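Local coordinates for protein rhamnonate dehydratase (Gibberella zeae PH-1, PDB 3FXG) that probably dehydrates L-rhamnonate in a magnesium-dependent reaction, as a member of the mandelate racemase-like branch of the enolase superfamily, at residues A[16-21]-A[400-405]; A[69-74]-A[141-146]; A[80-85]-A[362-367]; A[227-232]-A[259-264]; A[300-305]-A[309-314]. All coordinates share one frame; numbering follows the deposited sequence.

Interaction 1: A[16-21]-A[400-405]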
# COMPACT_ATOMS: atom_id res chain seq x y z
N SER A 16 21.34 28.99 -36.47
CA SER A 16 21.15 27.55 -36.53
C SER A 16 21.41 27.08 -37.95
O SER A 16 21.16 27.80 -38.92
CB SER A 16 19.73 27.16 -36.10
OG SER A 16 18.75 27.62 -37.02
N PHE A 17 21.93 25.86 -38.07
CA PHE A 17 22.26 25.28 -39.36
C PHE A 17 21.85 23.82 -39.41
O PHE A 17 21.85 23.13 -38.39
CB PHE A 17 23.77 25.34 -39.59
CG PHE A 17 24.35 26.72 -39.54
CD1 PHE A 17 24.43 27.49 -40.69
CD2 PHE A 17 24.80 27.25 -38.33
CE1 PHE A 17 24.96 28.78 -40.64
CE2 PHE A 17 25.33 28.54 -38.27
CZ PHE A 17 25.41 29.30 -39.43
N ILE A 18 21.49 23.37 -40.60
CA ILE A 18 21.13 21.97 -40.80
C ILE A 18 22.41 21.36 -41.35
O ILE A 18 23.07 21.96 -42.20
CB ILE A 18 20.01 21.82 -41.83
CG1 ILE A 18 18.73 22.46 -41.29
CG2 ILE A 18 19.80 20.35 -42.16
CD1 ILE A 18 17.65 22.64 -42.33
N ILE A 19 22.79 20.18 -40.85
CA ILE A 19 24.00 19.54 -41.33
C ILE A 19 23.66 18.70 -42.56
O ILE A 19 22.94 17.71 -42.46
CB ILE A 19 24.63 18.67 -40.23
CG1 ILE A 19 24.86 19.52 -38.98
CG2 ILE A 19 25.95 18.09 -40.71
CD1 ILE A 19 25.37 18.76 -37.78
N GLY A 20 24.18 19.11 -43.71
CA GLY A 20 23.92 18.38 -44.94
C GLY A 20 24.55 17.01 -44.97
O GLY A 20 25.47 16.72 -44.20
N GLY A 21 24.05 16.14 -45.85
CA GLY A 21 24.59 14.80 -45.96
C GLY A 21 24.26 13.93 -44.76
O GLY A 21 23.31 14.20 -44.03
N SER A 400 19.51 27.87 -41.81
CA SER A 400 18.10 27.52 -41.70
C SER A 400 17.16 28.58 -42.29
O SER A 400 15.94 28.42 -42.27
CB SER A 400 17.74 27.28 -40.24
OG SER A 400 17.99 28.43 -39.45
N ASP A 401 17.75 29.66 -42.81
CA ASP A 401 17.01 30.77 -43.41
C ASP A 401 15.88 30.38 -44.37
O ASP A 401 14.80 30.97 -44.33
CB ASP A 401 17.98 31.70 -44.14
CG ASP A 401 18.96 32.38 -43.20
OD1 ASP A 401 19.49 31.71 -42.28
OD2 ASP A 401 19.22 33.59 -43.39
N TYR A 402 16.13 29.40 -45.23
CA TYR A 402 15.13 28.98 -46.21
C TYR A 402 13.80 28.54 -45.59
O TYR A 402 12.75 28.67 -46.21
CB TYR A 402 15.69 27.86 -47.09
CG TYR A 402 15.72 26.49 -46.44
CD1 TYR A 402 14.67 25.59 -46.63
CD2 TYR A 402 16.80 26.10 -45.66
CE1 TYR A 402 14.70 24.33 -46.04
CE2 TYR A 402 16.84 24.83 -45.07
CZ TYR A 402 15.79 23.96 -45.26
OH TYR A 402 15.82 22.71 -44.68
N LEU A 403 13.86 28.02 -44.36
CA LEU A 403 12.66 27.54 -43.68
C LEU A 403 11.68 28.66 -43.32
O LEU A 403 10.52 28.39 -43.01
CB LEU A 403 13.06 26.79 -42.40
CG LEU A 403 13.76 25.45 -42.58
CD1 LEU A 403 14.36 24.99 -41.26
CD2 LEU A 403 12.77 24.42 -43.11
N PHE A 404 12.15 29.90 -43.39
CA PHE A 404 11.30 31.03 -43.04
C PHE A 404 10.87 31.86 -44.25
O PHE A 404 10.22 32.89 -44.09
CB PHE A 404 12.04 31.90 -42.02
CG PHE A 404 12.56 31.13 -40.84
CD1 PHE A 404 11.68 30.58 -39.91
CD2 PHE A 404 13.92 30.92 -40.69
CE1 PHE A 404 12.16 29.83 -38.84
CE2 PHE A 404 14.41 30.17 -39.62
CZ PHE A 404 13.53 29.62 -38.70
N LYS A 405 11.24 31.42 -45.44
CA LYS A 405 10.87 32.12 -46.67
C LYS A 405 9.50 31.65 -47.13
O LYS A 405 9.38 30.92 -48.12
CB LYS A 405 11.90 31.86 -47.77
CG LYS A 405 13.05 32.86 -47.81
CD LYS A 405 13.83 32.89 -46.50
CE LYS A 405 14.89 33.98 -46.52
NZ LYS A 405 15.87 33.80 -47.62
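The antiparallel sheet of the N-terminal capping domain takes in strand 11-19 and, beside it, the short C-terminal strand 397-399. Residues 400-405 leave that last strand, and the contact sits where they do so. Ser16 and Ser400 meet through their hydroxyls, with Ser16 OG and Ser400 OG 2.7 Å apart. In Ser400 the hydroxyl lies between the backbone N and the carbonyl carbon (chi1 59°), which turns OG back to strand 11-19. The backbone adds a weak bond from Ser400 N to Ser16 O, 3.3 Å long with an angle of 150° at the hydrogen. Ser400 OG also lies 3.3 Å from Ser16 O, a weak contact. His94 of helix 86-101 is hydrogen-bonded to Ser16 OG, and Cys90 of the same helix packs on both serines. The pair is therefore buried but well supplied with polar partners.

Two residues on, Ile18 points to the 3-10 turn 401-404. Its CD1 comes to the edge of the Tyr402 ring, near the ring plane, 3.6 Å from Tyr402 CE2. The two side chains cross at about a right angle. Leu403 joins the group, its CD1 4.2 Å from Ile18 CD1, while its CG lies over one face of the Tyr402 ring. Leu403 also packs on Leu403 of a second subunit, so the turn lies at a subunit interface. Strand 11-19 thus meets the C-terminal tail, which returns from the barrel to the capping domain, as in other enolase superfamily members.

Interaction 2: A[69-74]-A[141-146]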
# COMPACT_ATOMS: atom_id res chain seq x y z
N VAL A 69 23.67 24.72 -33.46
CA VAL A 69 23.26 26.00 -32.91
C VAL A 69 24.49 26.79 -32.50
O VAL A 69 25.40 26.24 -31.87
CB VAL A 69 22.34 25.82 -31.68
CG1 VAL A 69 22.13 27.15 -30.98
CG2 VAL A 69 21.01 25.23 -32.11
N GLU A 70 24.53 28.06 -32.85
CA GLU A 70 25.64 28.93 -32.47
C GLU A 70 25.06 30.09 -31.67
O GLU A 70 24.08 30.70 -32.08
CB GLU A 70 26.37 29.49 -33.69
CG GLU A 70 27.03 28.46 -34.60
CD GLU A 70 27.92 29.11 -35.66
OE1 GLU A 70 27.48 30.09 -36.28
OE2 GLU A 70 29.06 28.64 -35.86
N ILE A 71 25.67 30.38 -30.53
CA ILE A 71 25.22 31.50 -29.71
C ILE A 71 26.41 32.43 -29.56
O ILE A 71 27.44 32.05 -29.01
CB ILE A 71 24.73 31.02 -28.33
CG1 ILE A 71 23.55 30.07 -28.50
CG2 ILE A 71 24.33 32.23 -27.47
CD1 ILE A 71 23.05 29.47 -27.19
N GLU A 72 26.28 33.65 -30.07
CA GLU A 72 27.36 34.62 -30.01
C GLU A 72 27.12 35.66 -28.93
O GLU A 72 26.03 36.23 -28.84
CB GLU A 72 27.53 35.32 -31.36
CG GLU A 72 28.76 36.21 -31.44
CD GLU A 72 28.96 36.81 -32.81
OE1 GLU A 72 28.83 36.06 -33.80
OE2 GLU A 72 29.27 38.01 -32.90
N ALA A 73 28.14 35.89 -28.11
CA ALA A 73 28.06 36.87 -27.03
C ALA A 73 28.51 38.23 -27.55
O ALA A 73 29.11 38.33 -28.63
CB ALA A 73 28.93 36.44 -25.86
N THR A 74 28.25 39.28 -26.78
CA THR A 74 28.61 40.64 -27.16
C THR A 74 30.12 40.87 -27.28
O THR A 74 30.55 41.87 -27.84
CB THR A 74 28.03 41.67 -26.17
OG1 THR A 74 28.40 41.31 -24.84
CG2 THR A 74 26.51 41.71 -26.27
N TRP A 141 26.37 26.39 -22.42
CA TRP A 141 27.46 25.91 -21.59
C TRP A 141 28.80 26.01 -22.31
O TRP A 141 29.81 26.35 -21.70
CB TRP A 141 27.21 24.47 -21.12
CG TRP A 141 26.29 24.41 -19.93
CD1 TRP A 141 24.96 24.11 -19.94
CD2 TRP A 141 26.63 24.70 -18.57
NE1 TRP A 141 24.44 24.18 -18.66
CE2 TRP A 141 25.45 24.54 -17.81
CE3 TRP A 141 27.81 25.07 -17.93
CZ2 TRP A 141 25.43 24.75 -16.42
CZ3 TRP A 141 27.79 25.27 -16.55
CH2 TRP A 141 26.60 25.11 -15.82
N ASP A 142 28.79 25.73 -23.61
CA ASP A 142 30.02 25.82 -24.41
C ASP A 142 30.50 27.27 -24.37
O ASP A 142 31.68 27.54 -24.20
CB ASP A 142 29.73 25.39 -25.86
CG ASP A 142 31.00 25.29 -26.71
OD1 ASP A 142 31.93 24.56 -26.31
OD2 ASP A 142 31.05 25.93 -27.78
N LEU A 143 29.56 28.20 -24.51
CA LEU A 143 29.86 29.62 -24.48
C LEU A 143 30.43 30.04 -23.12
O LEU A 143 31.41 30.78 -23.05
CB LEU A 143 28.59 30.44 -24.77
CG LEU A 143 28.66 31.95 -24.57
CD1 LEU A 143 29.69 32.56 -25.51
CD2 LEU A 143 27.28 32.55 -24.81
N LEU A 144 29.82 29.55 -22.04
CA LEU A 144 30.29 29.88 -20.70
C LEU A 144 31.72 29.41 -20.48
O LEU A 144 32.54 30.12 -19.90
CB LEU A 144 29.36 29.26 -19.64
CG LEU A 144 27.95 29.85 -19.55
CD1 LEU A 144 27.14 29.09 -18.51
CD2 LEU A 144 28.03 31.33 -19.19
N GLY A 145 32.01 28.20 -20.95
CA GLY A 145 33.36 27.67 -20.79
C GLY A 145 34.36 28.49 -21.59
O GLY A 145 35.48 28.73 -21.13
N LYS A 146 33.97 28.92 -22.78
CA LYS A 146 34.86 29.71 -23.63
C LYS A 146 35.12 31.10 -23.07
O LYS A 146 36.25 31.58 -23.11
CB LYS A 146 34.29 29.78 -25.05
CG LYS A 146 34.49 28.48 -25.80
CD LYS A 146 33.74 28.41 -27.11
CE LYS A 146 34.05 27.09 -27.81
NZ LYS A 146 33.26 26.89 -29.05
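Leu143 gives up the most surface here and meets both strand residues, Ile71 and Ala73. It sits on helix 128-148 and points at strand 66-73. Its CG is anti to the backbone N (chi1 171°), which carries the branched end out to the strand with one methyl for each neighbour. Leu143 CD2 packs on Ile71 CG2 at 4.0 Å, and Leu143 CD1 packs on Ala73 CB, also at 4.0 Å. The leucine fork therefore spans two residues that point the same way from the strand, with Glu72 between them turned away. Ile71 and Leu143 cross at about a right angle. The contact is wholly apolar and buried, with spacing normal for van der Waals packing.

Ile71 also touches Ala139 and Leu140 one turn earlier on the helix, and Ile11 on the neighbouring strand. Beside Leu143 the helix carries an internal salt bridge, Lys146 NZ to Asp142 OD2, at 2.7 Å. The ammonium meets the carboxylate on its syn side, 22° out of the plane. Asp142 OD2 also accepts from Phe80 N, so this carboxylate ties the helix to strand 78-84 as well. The other face of the strand is polar, with Glu70 and Glu72 both in salt bridges to Arg15. A meander of antiparallel strands with helices on one face is typical of the enolase superfamily N-terminal domain.

Interaction 3: A[80-85]-A[362-367]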
# COMPACT_ATOMS: atom_id res chain seq x y z
N PHE A 80 28.72 26.77 -29.19
CA PHE A 80 27.87 26.00 -30.08
C PHE A 80 27.70 24.56 -29.64
O PHE A 80 28.42 24.07 -28.77
CB PHE A 80 28.42 26.06 -31.52
CG PHE A 80 29.86 25.63 -31.64
CD1 PHE A 80 30.21 24.29 -31.52
CD2 PHE A 80 30.86 26.56 -31.88
CE1 PHE A 80 31.55 23.88 -31.64
CE2 PHE A 80 32.20 26.17 -32.00
CZ PHE A 80 32.54 24.82 -31.88
N ALA A 81 26.72 23.89 -30.24
CA ALA A 81 26.44 22.49 -29.92
C ALA A 81 25.63 21.89 -31.06
O ALA A 81 24.97 22.60 -31.81
CB ALA A 81 25.67 22.39 -28.61
N THR A 82 25.68 20.56 -31.18
CA THR A 82 24.95 19.88 -32.23
C THR A 82 24.01 18.85 -31.63
O THR A 82 24.15 18.47 -30.46
CB THR A 82 25.93 19.17 -33.21
OG1 THR A 82 25.20 18.62 -34.31
CG2 THR A 82 26.67 18.04 -32.50
N GLY A 83 23.03 18.41 -32.42
CA GLY A 83 22.08 17.43 -31.96
C GLY A 83 21.21 16.98 -33.11
O GLY A 83 21.39 17.45 -34.24
N PHE A 84 20.29 16.06 -32.86
CA PHE A 84 19.40 15.60 -33.91
C PHE A 84 18.16 16.48 -33.83
O PHE A 84 17.83 16.99 -32.76
CB PHE A 84 19.08 14.11 -33.73
CG PHE A 84 17.86 13.83 -32.89
CD1 PHE A 84 17.74 14.34 -31.60
CD2 PHE A 84 16.85 13.01 -33.38
CE1 PHE A 84 16.63 14.04 -30.81
CE2 PHE A 84 15.73 12.71 -32.60
CZ PHE A 84 15.62 13.23 -31.31
N GLY A 85 17.48 16.67 -34.96
CA GLY A 85 16.30 17.51 -34.96
C GLY A 85 16.13 18.16 -36.32
O GLY A 85 15.02 18.47 -36.74
N ASP A 362 32.74 14.00 -39.21
CA ASP A 362 33.70 15.02 -39.59
C ASP A 362 33.27 16.46 -39.30
O ASP A 362 33.86 17.41 -39.82
CB ASP A 362 34.04 14.88 -41.08
CG ASP A 362 32.88 15.22 -41.99
OD1 ASP A 362 31.72 15.24 -41.51
OD2 ASP A 362 33.12 15.46 -43.19
N LEU A 363 32.25 16.63 -38.47
CA LEU A 363 31.78 17.97 -38.12
C LEU A 363 32.86 18.70 -37.33
O LEU A 363 33.06 19.90 -37.50
CB LEU A 363 30.49 17.89 -37.29
CG LEU A 363 29.91 19.22 -36.80
CD1 LEU A 363 29.59 20.12 -37.98
CD2 LEU A 363 28.65 18.96 -35.98
N PHE A 364 33.55 17.97 -36.46
CA PHE A 364 34.61 18.54 -35.63
C PHE A 364 35.94 17.90 -36.00
O PHE A 364 35.98 16.81 -36.58
CB PHE A 364 34.30 18.30 -34.15
CG PHE A 364 32.95 18.81 -33.73
CD1 PHE A 364 32.67 20.17 -33.77
CD2 PHE A 364 31.95 17.93 -33.33
CE1 PHE A 364 31.41 20.65 -33.41
CE2 PHE A 364 30.69 18.39 -32.97
CZ PHE A 364 30.42 19.76 -33.01
N ILE A 365 37.04 18.57 -35.66
CA ILE A 365 38.36 18.04 -35.99
C ILE A 365 39.13 17.47 -34.80
O ILE A 365 40.15 16.80 -34.98
CB ILE A 365 39.26 19.14 -36.62
CG1 ILE A 365 39.50 20.25 -35.60
CG2 ILE A 365 38.59 19.71 -37.86
CD1 ILE A 365 40.32 21.41 -36.14
N ASP A 366 38.63 17.71 -33.59
CA ASP A 366 39.33 17.24 -32.39
C ASP A 366 38.48 16.54 -31.33
O ASP A 366 38.71 16.71 -30.13
CB ASP A 366 40.04 18.42 -31.74
CG ASP A 366 39.13 19.62 -31.55
OD1 ASP A 366 37.91 19.47 -31.76
OD2 ASP A 366 39.64 20.70 -31.19
N GLU A 367 37.50 15.75 -31.76
CA GLU A 367 36.66 15.05 -30.80
C GLU A 367 37.51 14.00 -30.08
O GLU A 367 38.19 13.20 -30.71
CB GLU A 367 35.50 14.36 -31.52
CG GLU A 367 34.44 13.77 -30.61
CD GLU A 367 33.43 12.91 -31.35
OE1 GLU A 367 32.85 13.39 -32.35
OE2 GLU A 367 33.21 11.76 -30.94
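Phe80 and Phe364 are brought together by different first torsions. In Phe80 CG stands between the backbone N and the carbonyl carbon (chi1 55°). In Phe364 it is anti to the carbonyl carbon (chi1 -55°). The two side chains slide past each other in opposite directions, and their rings meet obliquely with Phe80 CE1 3.7 Å from Phe364 CE1. The contact joins the two domains of the enolase fold: Phe80 lies on strand 78-84 of the N-terminal sheet, and Phe364 lies in the loop between strands 344-347 and 374-376 of the barrel domain. Both residues are buried.

Phe80 has a second role: its ring takes a cation-pi contact from Lys146 of helix 128-148. Phe364 is packed on one face by its own neighbour, Leu363, whose CG lies 3.8 Å above the ring plane and over its centre. The leucine thus covers one face of the ring, while the ring edge is left to the strand.

Thr82, two residues along from Phe80, points at the same loop and divides its contacts. Its methyl CG2 comes to the edge of the Phe364 ring, near the ring plane, 4.1 Å from Phe364 CE2. Its hydroxyl is not in a polar contact with the loop. Thr82 OG1 is hydrogen-bonded to Phe67 O and to Gly26 N, so this buried oxygen is satisfied on its own side of the interface. Ile19 of strand 11-19 packs on both Thr82 and Leu363. Thr82 and Leu363 meet tip to tip, with Leu363 CD2 3.8 Å from Thr82 OG1.

Interaction 4: A[227-232]-A[259-264]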
# COMPACT_ATOMS: atom_id res chain seq x y z
N LEU A 227 10.36 -4.59 -26.58
CA LEU A 227 9.70 -5.76 -26.01
C LEU A 227 8.48 -5.40 -25.17
O LEU A 227 7.92 -4.30 -25.28
CB LEU A 227 10.69 -6.56 -25.15
CG LEU A 227 12.08 -6.77 -25.77
CD1 LEU A 227 12.94 -7.60 -24.82
CD2 LEU A 227 11.95 -7.46 -27.13
N ASN A 228 8.04 -6.36 -24.36
CA ASN A 228 6.90 -6.15 -23.47
C ASN A 228 7.20 -6.94 -22.20
O ASN A 228 8.17 -7.71 -22.17
CB ASN A 228 5.60 -6.62 -24.13
CG ASN A 228 5.62 -8.09 -24.48
OD1 ASN A 228 5.78 -8.95 -23.61
ND2 ASN A 228 5.43 -8.39 -25.76
N VAL A 229 6.39 -6.76 -21.17
CA VAL A 229 6.64 -7.43 -19.90
C VAL A 229 6.78 -8.95 -19.96
O VAL A 229 7.78 -9.49 -19.49
CB VAL A 229 5.56 -7.06 -18.85
CG1 VAL A 229 5.76 -7.88 -17.58
CG2 VAL A 229 5.65 -5.57 -18.53
N SER A 230 5.79 -9.63 -20.53
CA SER A 230 5.84 -11.09 -20.61
C SER A 230 7.03 -11.60 -21.40
O SER A 230 7.72 -12.53 -20.97
CB SER A 230 4.55 -11.63 -21.24
OG SER A 230 3.43 -11.40 -20.39
N TYR A 231 7.27 -11.01 -22.57
CA TYR A 231 8.38 -11.45 -23.41
C TYR A 231 9.72 -11.23 -22.71
O TYR A 231 10.59 -12.10 -22.74
CB TYR A 231 8.37 -10.72 -24.75
CG TYR A 231 9.35 -11.29 -25.74
CD1 TYR A 231 9.01 -12.38 -26.55
CD2 TYR A 231 10.64 -10.77 -25.85
CE1 TYR A 231 9.92 -12.93 -27.44
CE2 TYR A 231 11.56 -11.31 -26.74
CZ TYR A 231 11.20 -12.39 -27.53
OH TYR A 231 12.11 -12.92 -28.42
N THR A 232 9.88 -10.07 -22.09
CA THR A 232 11.11 -9.75 -21.38
C THR A 232 11.36 -10.79 -20.30
O THR A 232 12.47 -11.31 -20.16
CB THR A 232 11.05 -8.36 -20.73
OG1 THR A 232 10.91 -7.36 -21.75
CG2 THR A 232 12.31 -8.08 -19.93
N PHE A 259 8.33 -2.15 -15.18
CA PHE A 259 9.52 -2.69 -14.55
C PHE A 259 9.26 -3.25 -13.16
O PHE A 259 10.02 -4.07 -12.67
CB PHE A 259 10.63 -1.63 -14.51
CG PHE A 259 11.31 -1.45 -15.84
CD1 PHE A 259 12.14 -2.44 -16.34
CD2 PHE A 259 11.04 -0.33 -16.62
CE1 PHE A 259 12.70 -2.33 -17.62
CE2 PHE A 259 11.59 -0.21 -17.90
CZ PHE A 259 12.42 -1.21 -18.40
N ALA A 260 8.16 -2.82 -12.54
CA ALA A 260 7.81 -3.34 -11.22
C ALA A 260 7.48 -4.82 -11.38
O ALA A 260 7.81 -5.65 -10.52
CB ALA A 260 6.60 -2.59 -10.67
N LEU A 261 6.83 -5.15 -12.49
CA LEU A 261 6.45 -6.53 -12.79
C LEU A 261 7.69 -7.32 -13.20
O LEU A 261 7.84 -8.49 -12.84
CB LEU A 261 5.42 -6.55 -13.92
CG LEU A 261 4.11 -5.80 -13.68
CD1 LEU A 261 3.33 -5.70 -14.99
CD2 LEU A 261 3.28 -6.52 -12.62
N ILE A 262 8.57 -6.69 -13.97
CA ILE A 262 9.78 -7.36 -14.40
C ILE A 262 10.67 -7.69 -13.20
O ILE A 262 11.24 -8.78 -13.12
CB ILE A 262 10.56 -6.49 -15.42
CG1 ILE A 262 9.80 -6.45 -16.75
CG2 ILE A 262 11.96 -7.05 -15.65
CD1 ILE A 262 10.42 -5.53 -17.79
N LYS A 263 10.76 -6.75 -12.26
CA LYS A 263 11.58 -6.97 -11.07
C LYS A 263 10.97 -8.04 -10.15
O LYS A 263 11.70 -8.72 -9.43
CB LYS A 263 11.77 -5.66 -10.30
CG LYS A 263 12.82 -4.73 -10.90
CD LYS A 263 14.23 -5.30 -10.71
CE LYS A 263 15.29 -4.28 -11.10
NZ LYS A 263 16.68 -4.80 -10.87
N ARG A 264 9.65 -8.17 -10.16
CA ARG A 264 9.00 -9.18 -9.33
C ARG A 264 9.44 -10.55 -9.82
O ARG A 264 9.61 -11.48 -9.03
CB ARG A 264 7.47 -9.05 -9.42
CG ARG A 264 6.73 -10.20 -8.74
CD ARG A 264 5.21 -10.00 -8.73
NE ARG A 264 4.61 -10.09 -10.06
CZ ARG A 264 3.31 -9.93 -10.30
NH1 ARG A 264 2.48 -9.68 -9.30
NH2 ARG A 264 2.85 -10.02 -11.54
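Val229 and Ile262 mark the nearest approach of the two backbones, with their CA atoms 6.3 Å apart. Residues 229-232 are the first turn of helix 229-238, and 259-264 make up most of helix 259-265. Asn228 is the N-cap of the first helix. Its OD1 accepts from Tyr231 N at 2.7 Å, nearly straight at the hydrogen (172°), with the donor tilted 27° from the amide carbonyl plane. Asn228 O takes two bonds from Thr232, one from N and one from OG1. The hydroxyl is 2.8 Å from Asn228 O and stands above the carbonyl plane. With its OG1 turned back on its own helix, Thr232 offers its methyl to the other one.

The helices belong to successive beta-alpha units of the enolase-type barrel, and their contact lies on its outside. Val229 CG1 reaches Leu261 CB at 3.9 Å, and the two side chains cross at about a right angle. This CG1 is the branch anti to the backbone N (chi1 175°), which directs it at Leu261. Thr232 CG2 meets the end of Ile262, with CD1 of the isoleucine 3.8 Å away. Ile262 also lies on Phe271 of strand 270-273, and Thr232 on Cys250, so this pair lies toward that strand and the loop at Cys250. On the outer side, Arg290 of a third subunit packs on Val229 and Leu261.

Interaction 5: A[300-305]-A[309-314]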
# COMPACT_ATOMS: atom_id res chain seq x y z
N MSE A 300 21.55 15.37 -25.19
CA MSE A 300 21.06 16.18 -26.29
C MSE A 300 19.55 16.07 -26.46
O MSE A 300 18.97 16.77 -27.30
CB MSE A 300 21.75 15.78 -27.60
CG MSE A 300 23.23 16.15 -27.68
SE MSE A 300 24.07 15.46 -29.29
CE MSE A 300 24.30 13.64 -28.70
N TRP A 301 18.91 15.22 -25.67
CA TRP A 301 17.47 15.03 -25.80
C TRP A 301 16.61 15.37 -24.58
O TRP A 301 15.54 15.97 -24.73
CB TRP A 301 17.17 13.57 -26.19
CG TRP A 301 17.93 13.03 -27.38
CD1 TRP A 301 18.64 13.74 -28.30
CD2 TRP A 301 18.01 11.65 -27.79
NE1 TRP A 301 19.16 12.90 -29.26
CE2 TRP A 301 18.79 11.61 -28.97
CE3 TRP A 301 17.50 10.45 -27.27
CZ2 TRP A 301 19.07 10.41 -29.64
CZ3 TRP A 301 17.78 9.26 -27.94
CH2 TRP A 301 18.56 9.25 -29.11
N LEU A 302 17.07 14.99 -23.38
CA LEU A 302 16.30 15.19 -22.15
C LEU A 302 15.98 16.61 -21.71
O LEU A 302 15.03 16.82 -20.94
CB LEU A 302 16.97 14.46 -20.97
CG LEU A 302 17.88 15.32 -20.08
CD1 LEU A 302 18.04 14.67 -18.71
CD2 LEU A 302 19.22 15.52 -20.75
N GLY A 303 16.77 17.58 -22.16
CA GLY A 303 16.54 18.96 -21.78
C GLY A 303 17.82 19.77 -21.73
O GLY A 303 17.79 21.00 -21.73
N GLY A 304 18.95 19.08 -21.70
CA GLY A 304 20.24 19.76 -21.67
C GLY A 304 21.04 19.44 -20.43
O GLY A 304 20.60 18.69 -19.56
N LEU A 305 22.23 20.02 -20.33
CA LEU A 305 23.11 19.78 -19.19
C LEU A 305 22.51 20.34 -17.90
O LEU A 305 22.55 19.69 -16.86
CB LEU A 305 24.48 20.41 -19.45
CG LEU A 305 25.51 20.30 -18.32
CD1 LEU A 305 25.70 18.84 -17.93
CD2 LEU A 305 26.83 20.92 -18.76
N LEU A 309 21.85 17.93 -14.74
CA LEU A 309 22.46 18.08 -13.43
C LEU A 309 21.42 17.84 -12.34
O LEU A 309 21.72 17.26 -11.29
CB LEU A 309 23.06 19.48 -13.27
CG LEU A 309 24.29 19.79 -14.14
CD1 LEU A 309 24.61 21.28 -14.09
CD2 LEU A 309 25.47 18.97 -13.64
N LYS A 310 20.19 18.29 -12.58
CA LYS A 310 19.11 18.12 -11.61
C LYS A 310 18.62 16.68 -11.57
O LYS A 310 18.26 16.16 -10.52
CB LYS A 310 17.95 19.06 -11.93
CG LYS A 310 18.31 20.54 -11.78
CD LYS A 310 17.10 21.44 -11.93
CE LYS A 310 17.47 22.90 -11.71
NZ LYS A 310 18.45 23.38 -12.72
N VAL A 311 18.61 16.03 -12.73
CA VAL A 311 18.19 14.64 -12.80
C VAL A 311 19.20 13.77 -12.04
O VAL A 311 18.81 12.88 -11.28
CB VAL A 311 18.12 14.17 -14.28
CG1 VAL A 311 18.05 12.64 -14.35
CG2 VAL A 311 16.89 14.78 -14.94
N ALA A 312 20.49 14.05 -12.23
CA ALA A 312 21.53 13.28 -11.56
C ALA A 312 21.48 13.47 -10.05
O ALA A 312 21.72 12.52 -9.29
CB ALA A 312 22.91 13.67 -12.09
N ALA A 313 21.18 14.68 -9.60
CA ALA A 313 21.11 14.98 -8.17
C ALA A 313 20.00 14.18 -7.49
O ALA A 313 20.17 13.70 -6.37
CB ALA A 313 20.90 16.47 -7.96
N LEU A 314 18.85 14.05 -8.16
CA LEU A 314 17.74 13.30 -7.61
C LEU A 314 18.15 11.83 -7.51
O LEU A 314 17.93 11.18 -6.49
CB LEU A 314 16.50 13.44 -8.50
CG LEU A 314 15.24 12.69 -8.05
CD1 LEU A 314 14.01 13.34 -8.67
CD2 LEU A 314 15.32 11.23 -8.44
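Leu305 and Leu309 are joined by a backbone bond in the first turn of helix 305-316. Leu309 N donates to Leu305 O at 2.8 Å, with an angle of 152° at the hydrogen. Their side chains touch as well, Leu305 CD1 lying 4.2 Å from Leu309 CG. Leu305 has its CG anti to the backbone N (chi1 177°), and the end of its side chain comes nearer to Leu309 than its base does. A second apolar pair lies further along. Leu302 CD1 meets Val311 CG2 at 3.9 Å, the two side chains sliding past each other in opposite directions.

Leu302 belongs to the loop that follows strand 294-295 and leads into the helix, so the contact folds a beta-alpha loop of the barrel back over the helix it feeds. Gly304 is the N-cap residue of that helix. Gly303 and Gly304 both have positive phi values, at backbone angles that glycine readily adopts. Around this core, Phe283 of helix 279-287 packs on Leu302 and Val311. Phe334 of helix 329-335 packs on Leu305 and Leu309. Leu305 also reaches Trp141 and Leu138 of helix 128-148, from the N-terminal domain. Earlier in the same loop, the Trp301 ring meets the rings of His276, His325 and Phe84.

Interaction 1 closes the longest loop, and the other four are nested inside it. Interactions 1, 2 and 3 share the antiparallel sheet of the N-terminal domain, through strands 11-19, 66-73 and 78-84, and touch one another. Interactions 2 and 3 alternate along the chain, their centres 14 Å apart. Interaction 5 touches interaction 2 through Trp141 and Leu305, and interaction 3 through Phe84 and Trp301. Interactions 3 and 5 thus join the N-terminal domain to the barrel that carries the metal. Interaction 4 stands apart, its centre 43 Å from that of interaction 1. The magnesium ion, held by Asp222, Glu248 and Glu275, is about 14 Å from the side chains of Thr232 (interaction 4) and Leu302 (interaction 5).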